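Signal transduction histidine kinase, LytS (Clostridium beijerinckii, PDB 5XSJ) is probably a membrane sensor histidine kinase, transferring phosphate from ATP to a protein histidine; this N-terminal four-helix piece probably precedes the kinase domain. Local coordinates at residues I21-E24 against I25-V29; S50-N53 against E54-L57. All coordinates share one frame; numbering follows the deposited sequence.

Interaction 1 (I21-E24 against I25-V29); sequences ITNE and IKQHV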
loop_
_atom_site.group_PDB
_atom_site.type_symbol
_atom_site.label_atom_id
_atom_site.label_comp_id
_atom_site.label_asym_id
_atom_site.label_seq_id
_atom_site.Cartn_x
_atom_site.Cartn_y
_atom_site.Cartn_z
ATOM N N ILE B 21 0.541 -24.456 -17.248
ATOM C CA ILE B 21 0.324 -23.320 -18.137
ATOM C C ILE B 21 0.088 -22.049 -17.323
ATOM O O ILE B 21 0.626 -20.982 -17.646
ATOM C CB ILE B 21 -0.872 -23.562 -19.098
ATOM C CG1 ILE B 21 -0.562 -24.746 -20.029
ATOM C CG2 ILE B 21 -1.158 -22.298 -19.925
ATOM C CD1 ILE B 21 -1.697 -25.143 -20.975
ATOM N N THR B 22 -0.695 -22.183 -16.257
ATOM C CA THR B 22 -1.000 -21.076 -15.361
ATOM C C THR B 22 0.281 -20.564 -14.715
ATOM O O THR B 22 0.492 -19.359 -14.605
ATOM C CB THR B 22 -2.019 -21.509 -14.286
ATOM O OG1 THR B 22 -3.274 -21.776 -14.920
ATOM C CG2 THR B 22 -2.218 -20.425 -13.248
ATOM N N ASN B 23 1.158 -21.477 -14.318
ATOM C CA ASN B 23 2.440 -21.061 -13.785
ATOM C C ASN B 23 3.311 -20.391 -14.861
ATOM O O ASN B 23 4.065 -19.466 -14.571
ATOM C CB ASN B 23 3.172 -22.250 -13.171
ATOM C CG ASN B 23 4.513 -21.862 -12.587
ATOM O OD1 ASN B 23 4.584 -21.096 -11.634
ATOM N ND2 ASN B 23 5.582 -22.392 -13.159
ATOM N N GLU B 24 3.208 -20.842 -16.107
ATOM C CA GLU B 24 3.996 -20.235 -17.168
ATOM C C GLU B 24 3.551 -18.804 -17.406
ATOM O O GLU B 24 4.373 -17.915 -17.601
ATOM C CB GLU B 24 3.888 -21.050 -18.466
ATOM C CG GLU B 24 4.776 -22.289 -18.463
ATOM C CD GLU B 24 4.434 -23.277 -19.576
ATOM O OE1 GLU B 24 3.806 -22.882 -20.590
ATOM O OE2 GLU B 24 4.808 -24.457 -19.429
ATOM N N ILE B 25 2.239 -18.593 -17.403
ATOM C CA ILE B 25 1.654 -17.261 -17.552
ATOM C C ILE B 25 2.149 -16.299 -16.465
ATOM O O ILE B 25 2.535 -15.167 -16.740
ATOM C CB ILE B 25 0.109 -17.345 -17.501
ATOM C CG1 ILE B 25 -0.412 -18.083 -18.728
ATOM C CG2 ILE B 25 -0.514 -15.951 -17.377
ATOM C CD1 ILE B 25 -1.848 -18.541 -18.606
ATOM N N LYS B 26 2.154 -16.773 -15.229
ATOM C CA LYS B 26 2.591 -15.963 -14.094
ATOM C C LYS B 26 4.056 -15.559 -14.248
ATOM O O LYS B 26 4.410 -14.401 -14.049
ATOM C CB LYS B 26 2.364 -16.735 -12.791
ATOM C CG LYS B 26 2.586 -15.930 -11.519
ATOM C CD LYS B 26 2.261 -16.774 -10.295
ATOM C CE LYS B 26 2.390 -15.929 -9.033
ATOM N NZ LYS B 26 3.603 -15.050 -9.141
ATOM N N GLN B 27 4.901 -16.510 -14.636
ATOM C CA GLN B 27 6.304 -16.214 -14.925
ATOM C C GLN B 27 6.457 -15.217 -16.083
ATOM O O GLN B 27 7.302 -14.314 -16.030
ATOM C CB GLN B 27 7.067 -17.485 -15.278
ATOM C CG GLN B 27 7.063 -18.595 -14.245
ATOM C CD GLN B 27 7.960 -19.769 -14.687
ATOM O OE1 GLN B 27 7.942 -20.200 -15.859
ATOM N NE2 GLN B 27 8.759 -20.274 -13.750
ATOM N N HIS B 28 5.662 -15.382 -17.138
ATOM C CA HIS B 28 5.738 -14.444 -18.275
ATOM C C HIS B 28 5.401 -13.025 -17.837
ATOM O O HIS B 28 6.077 -12.062 -18.205
ATOM C CB HIS B 28 4.784 -14.852 -19.403
ATOM C CG HIS B 28 5.156 -16.126 -20.091
ATOM N ND1 HIS B 28 6.441 -16.375 -20.542
ATOM C CD2 HIS B 28 4.423 -17.210 -20.428
ATOM C CE1 HIS B 28 6.477 -17.571 -21.102
ATOM N NE2 HIS B 28 5.272 -18.103 -21.037
ATOM N N VAL B 29 4.319 -12.895 -17.073
ATOM C CA VAL B 29 3.902 -11.585 -16.594
ATOM C C VAL B 29 4.992 -10.990 -15.708
ATOM O O VAL B 29 5.399 -9.852 -15.912
ATOM C CB VAL B 29 2.571 -11.645 -15.803
ATOM C CG1 VAL B 29 2.222 -10.280 -15.308
ATOM C CG2 VAL B 29 1.433 -12.197 -16.682
#
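The imidazole of H28 lies across the carbonyl of E24, one turn back on the same helix. E24 O sits over one face of the ring, 2.9 Å from H28 CD2. The same oxygen accepts the backbone N-H of H28, also at 2.9 Å. CG of H28 stands anti to its carbonyl carbon (chi1 -68°), which folds the ring back over the preceding turn. The two ring nitrogens are held from helix 45-67: ND1 bonds to E54 and NE2 to K61. K61 also makes a salt bridge to E24 OE1, so one lysine ties both residues to that helix.

The second flat pair is N23 and Q27, whose amide planes are turned 46° apart. N23 ND2 lies 3.9 Å from Q27 CD, and it is hydrogen-bonded to E134 of the second subunit. On another side of the helix I21 CG2 meets I25 CD1 at 4.0 Å. Regular i to i+4 backbone bonds run beneath these side chains, such as I25 N to I21 O at 2.9 Å.

This is a stretch of helix 15-42 within an all-helical bundle. T22, I25 and H28 pack on helix 45-67. T22 and K26 also reach helix 104-133, while N23, K26 and Q27 touch the second subunit.

Interaction 2 (S50-N53 against E54-L57); sequences SYNN and EVIL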
loop_
_atom_site.group_PDB
_atom_site.type_symbol
_atom_site.label_atom_id
_atom_site.label_comp_id
_atom_site.label_asym_id
_atom_site.label_seq_id
_atom_site.Cartn_x
_atom_site.Cartn_y
_atom_site.Cartn_z
ATOM N N SER B 50 12.534 -8.207 -24.568
ATOM C CA SER B 50 12.090 -9.244 -23.645
ATOM C C SER B 50 10.760 -8.884 -22.986
ATOM O O SER B 50 9.923 -9.754 -22.755
ATOM C CB SER B 50 13.139 -9.498 -22.564
ATOM O OG SER B 50 14.305 -10.067 -23.122
ATOM N N TYR B 51 10.570 -7.610 -22.664
ATOM C CA TYR B 51 9.282 -7.156 -22.115
ATOM C C TYR B 51 8.158 -7.567 -23.050
ATOM O O TYR B 51 7.131 -8.095 -22.639
ATOM C CB TYR B 51 9.285 -5.635 -21.928
ATOM C CG TYR B 51 7.959 -4.986 -22.268
ATOM C CD1 TYR B 51 6.921 -4.996 -21.353
ATOM C CD2 TYR B 51 7.739 -4.358 -23.496
ATOM C CE1 TYR B 51 5.703 -4.437 -21.643
ATOM C CE2 TYR B 51 6.484 -3.767 -23.802
ATOM C CZ TYR B 51 5.481 -3.822 -22.844
ATOM O OH TYR B 51 4.226 -3.289 -23.010
ATOM N N ASN B 52 8.389 -7.320 -24.330
ATOM C CA ASN B 52 7.375 -7.510 -25.345
ATOM C C ASN B 52 7.117 -8.987 -25.618
ATOM O O ASN B 52 5.963 -9.422 -25.662
ATOM C CB ASN B 52 7.780 -6.779 -26.623
ATOM C CG ASN B 52 6.732 -6.886 -27.701
ATOM O OD1 ASN B 52 7.018 -7.305 -28.833
ATOM N ND2 ASN B 52 5.493 -6.537 -27.347
ATOM N N ASN B 53 8.190 -9.761 -25.770
ATOM C CA ASN B 53 8.081 -11.207 -25.964
ATOM C C ASN B 53 7.333 -11.897 -24.831
ATOM O O ASN B 53 6.476 -12.755 -25.062
ATOM C CB ASN B 53 9.474 -11.835 -26.105
ATOM C CG ASN B 53 10.156 -11.484 -27.439
ATOM O OD1 ASN B 53 9.588 -10.800 -28.289
ATOM N ND2 ASN B 53 11.388 -11.940 -27.603
ATOM N N GLU B 54 7.664 -11.541 -23.596
ATOM C CA GLU B 54 7.008 -12.176 -22.467
ATOM C C GLU B 54 5.512 -11.840 -22.394
ATOM O O GLU B 54 4.724 -12.732 -22.087
ATOM C CB GLU B 54 7.721 -11.807 -21.165
ATOM C CG GLU B 54 9.148 -12.357 -21.089
ATOM C CD GLU B 54 9.190 -13.867 -20.883
ATOM O OE1 GLU B 54 8.301 -14.432 -20.210
ATOM O OE2 GLU B 54 10.117 -14.510 -21.396
ATOM N N VAL B 55 5.080 -10.610 -22.700
ATOM C CA VAL B 55 3.617 -10.401 -22.683
ATOM C C VAL B 55 2.902 -11.069 -23.832
ATOM O O VAL B 55 1.740 -11.424 -23.695
ATOM C CB VAL B 55 3.129 -8.921 -22.707
ATOM C CG1 VAL B 55 3.113 -8.373 -21.353
ATOM C CG2 VAL B 55 3.894 -8.031 -23.637
ATOM N N ILE B 56 3.576 -11.222 -24.966
ATOM C CA ILE B 56 2.980 -11.947 -26.087
ATOM C C ILE B 56 2.665 -13.349 -25.642
ATOM O O ILE B 56 1.583 -13.873 -25.907
ATOM C CB ILE B 56 3.919 -11.982 -27.327
ATOM C CG1 ILE B 56 3.900 -10.631 -28.039
ATOM C CG2 ILE B 56 3.487 -13.060 -28.297
ATOM C CD1 ILE B 56 5.111 -10.402 -28.942
ATOM N N LEU B 57 3.602 -13.950 -24.919
ATOM C CA LEU B 57 3.450 -15.328 -24.495
ATOM C C LEU B 57 2.374 -15.461 -23.413
ATOM O O LEU B 57 1.597 -16.421 -23.415
ATOM C CB LEU B 57 4.790 -15.881 -23.998
ATOM C CG LEU B 57 5.906 -16.047 -25.041
ATOM C CD1 LEU B 57 7.257 -16.249 -24.365
ATOM C CD2 LEU B 57 5.600 -17.205 -25.991
#
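S50 meets E54 through its backbone. S50 O accepts the N-H of E54 at 3.0 Å, with an N-H...O angle of 165°. The aliphatic part of E54 lies against the same oxygen, with CG 3.2 Å away. The E54 chain then bends at chi2 (-72°), and its carboxylate is bonded to H28. S50 OG is bonded to the carbonyl of S46, one turn earlier.

Y51 comes next. Its carbonyl accepts V55 N at 3.2 Å and is also bonded to S32 OG. One oxygen therefore serves its own helix and helix 15-42. The phenol ring reaches V55 obliquely, with CE1 4.5 Å from CG2, a loose apolar touch. Its hydroxyl is hydrogen-bonded to S91.

N52 uses both its backbone and its side chain. N52 O accepts I56 N, and V55 CG2 also lies 3.2 Å from this oxygen. With CG anti to the backbone N (chi1 -177°), the N52 amide stands outward from the helix. I56 CD1 reaches back to it and lies 3.6 Å from N52 OD1, a polar atom beside a methyl group.

N53 ends the segment. Its carbonyl accepts L57 N at 3.1 Å, and CG of L57 rests near the same oxygen. The four backbone bonds follow the i to i+4 pattern of an alpha helix.

This part of helix 45-67 packs against two other helices. S50, E54, V55 and L57 touch helix 15-42. Y51 and V55 face helix 73-99, where both pack on Y87.

Overall arrangement
Interaction 1 precedes interaction 2 along the chain. The first lies on helix 15-42 and the second on helix 45-67, consecutive helices of the four-helix bundle. Their centres are about 11 Å apart, and each lies about 9 Å from the centre of the chain. They touch directly: H28 ND1 lies 2.7 Å from E54 OE1, a probable hydrogen bond, and H28 CE1 packs on L57 CD1. The two local helix turns are thus joined by a polar contact and by packing. Residues 21-29 also meet the second subunit, whereas residues 50-57 meet no other chain of the assembly. The contact thus ties two consecutive helices together along a partly exposed side, and the first of them also borders the second subunit.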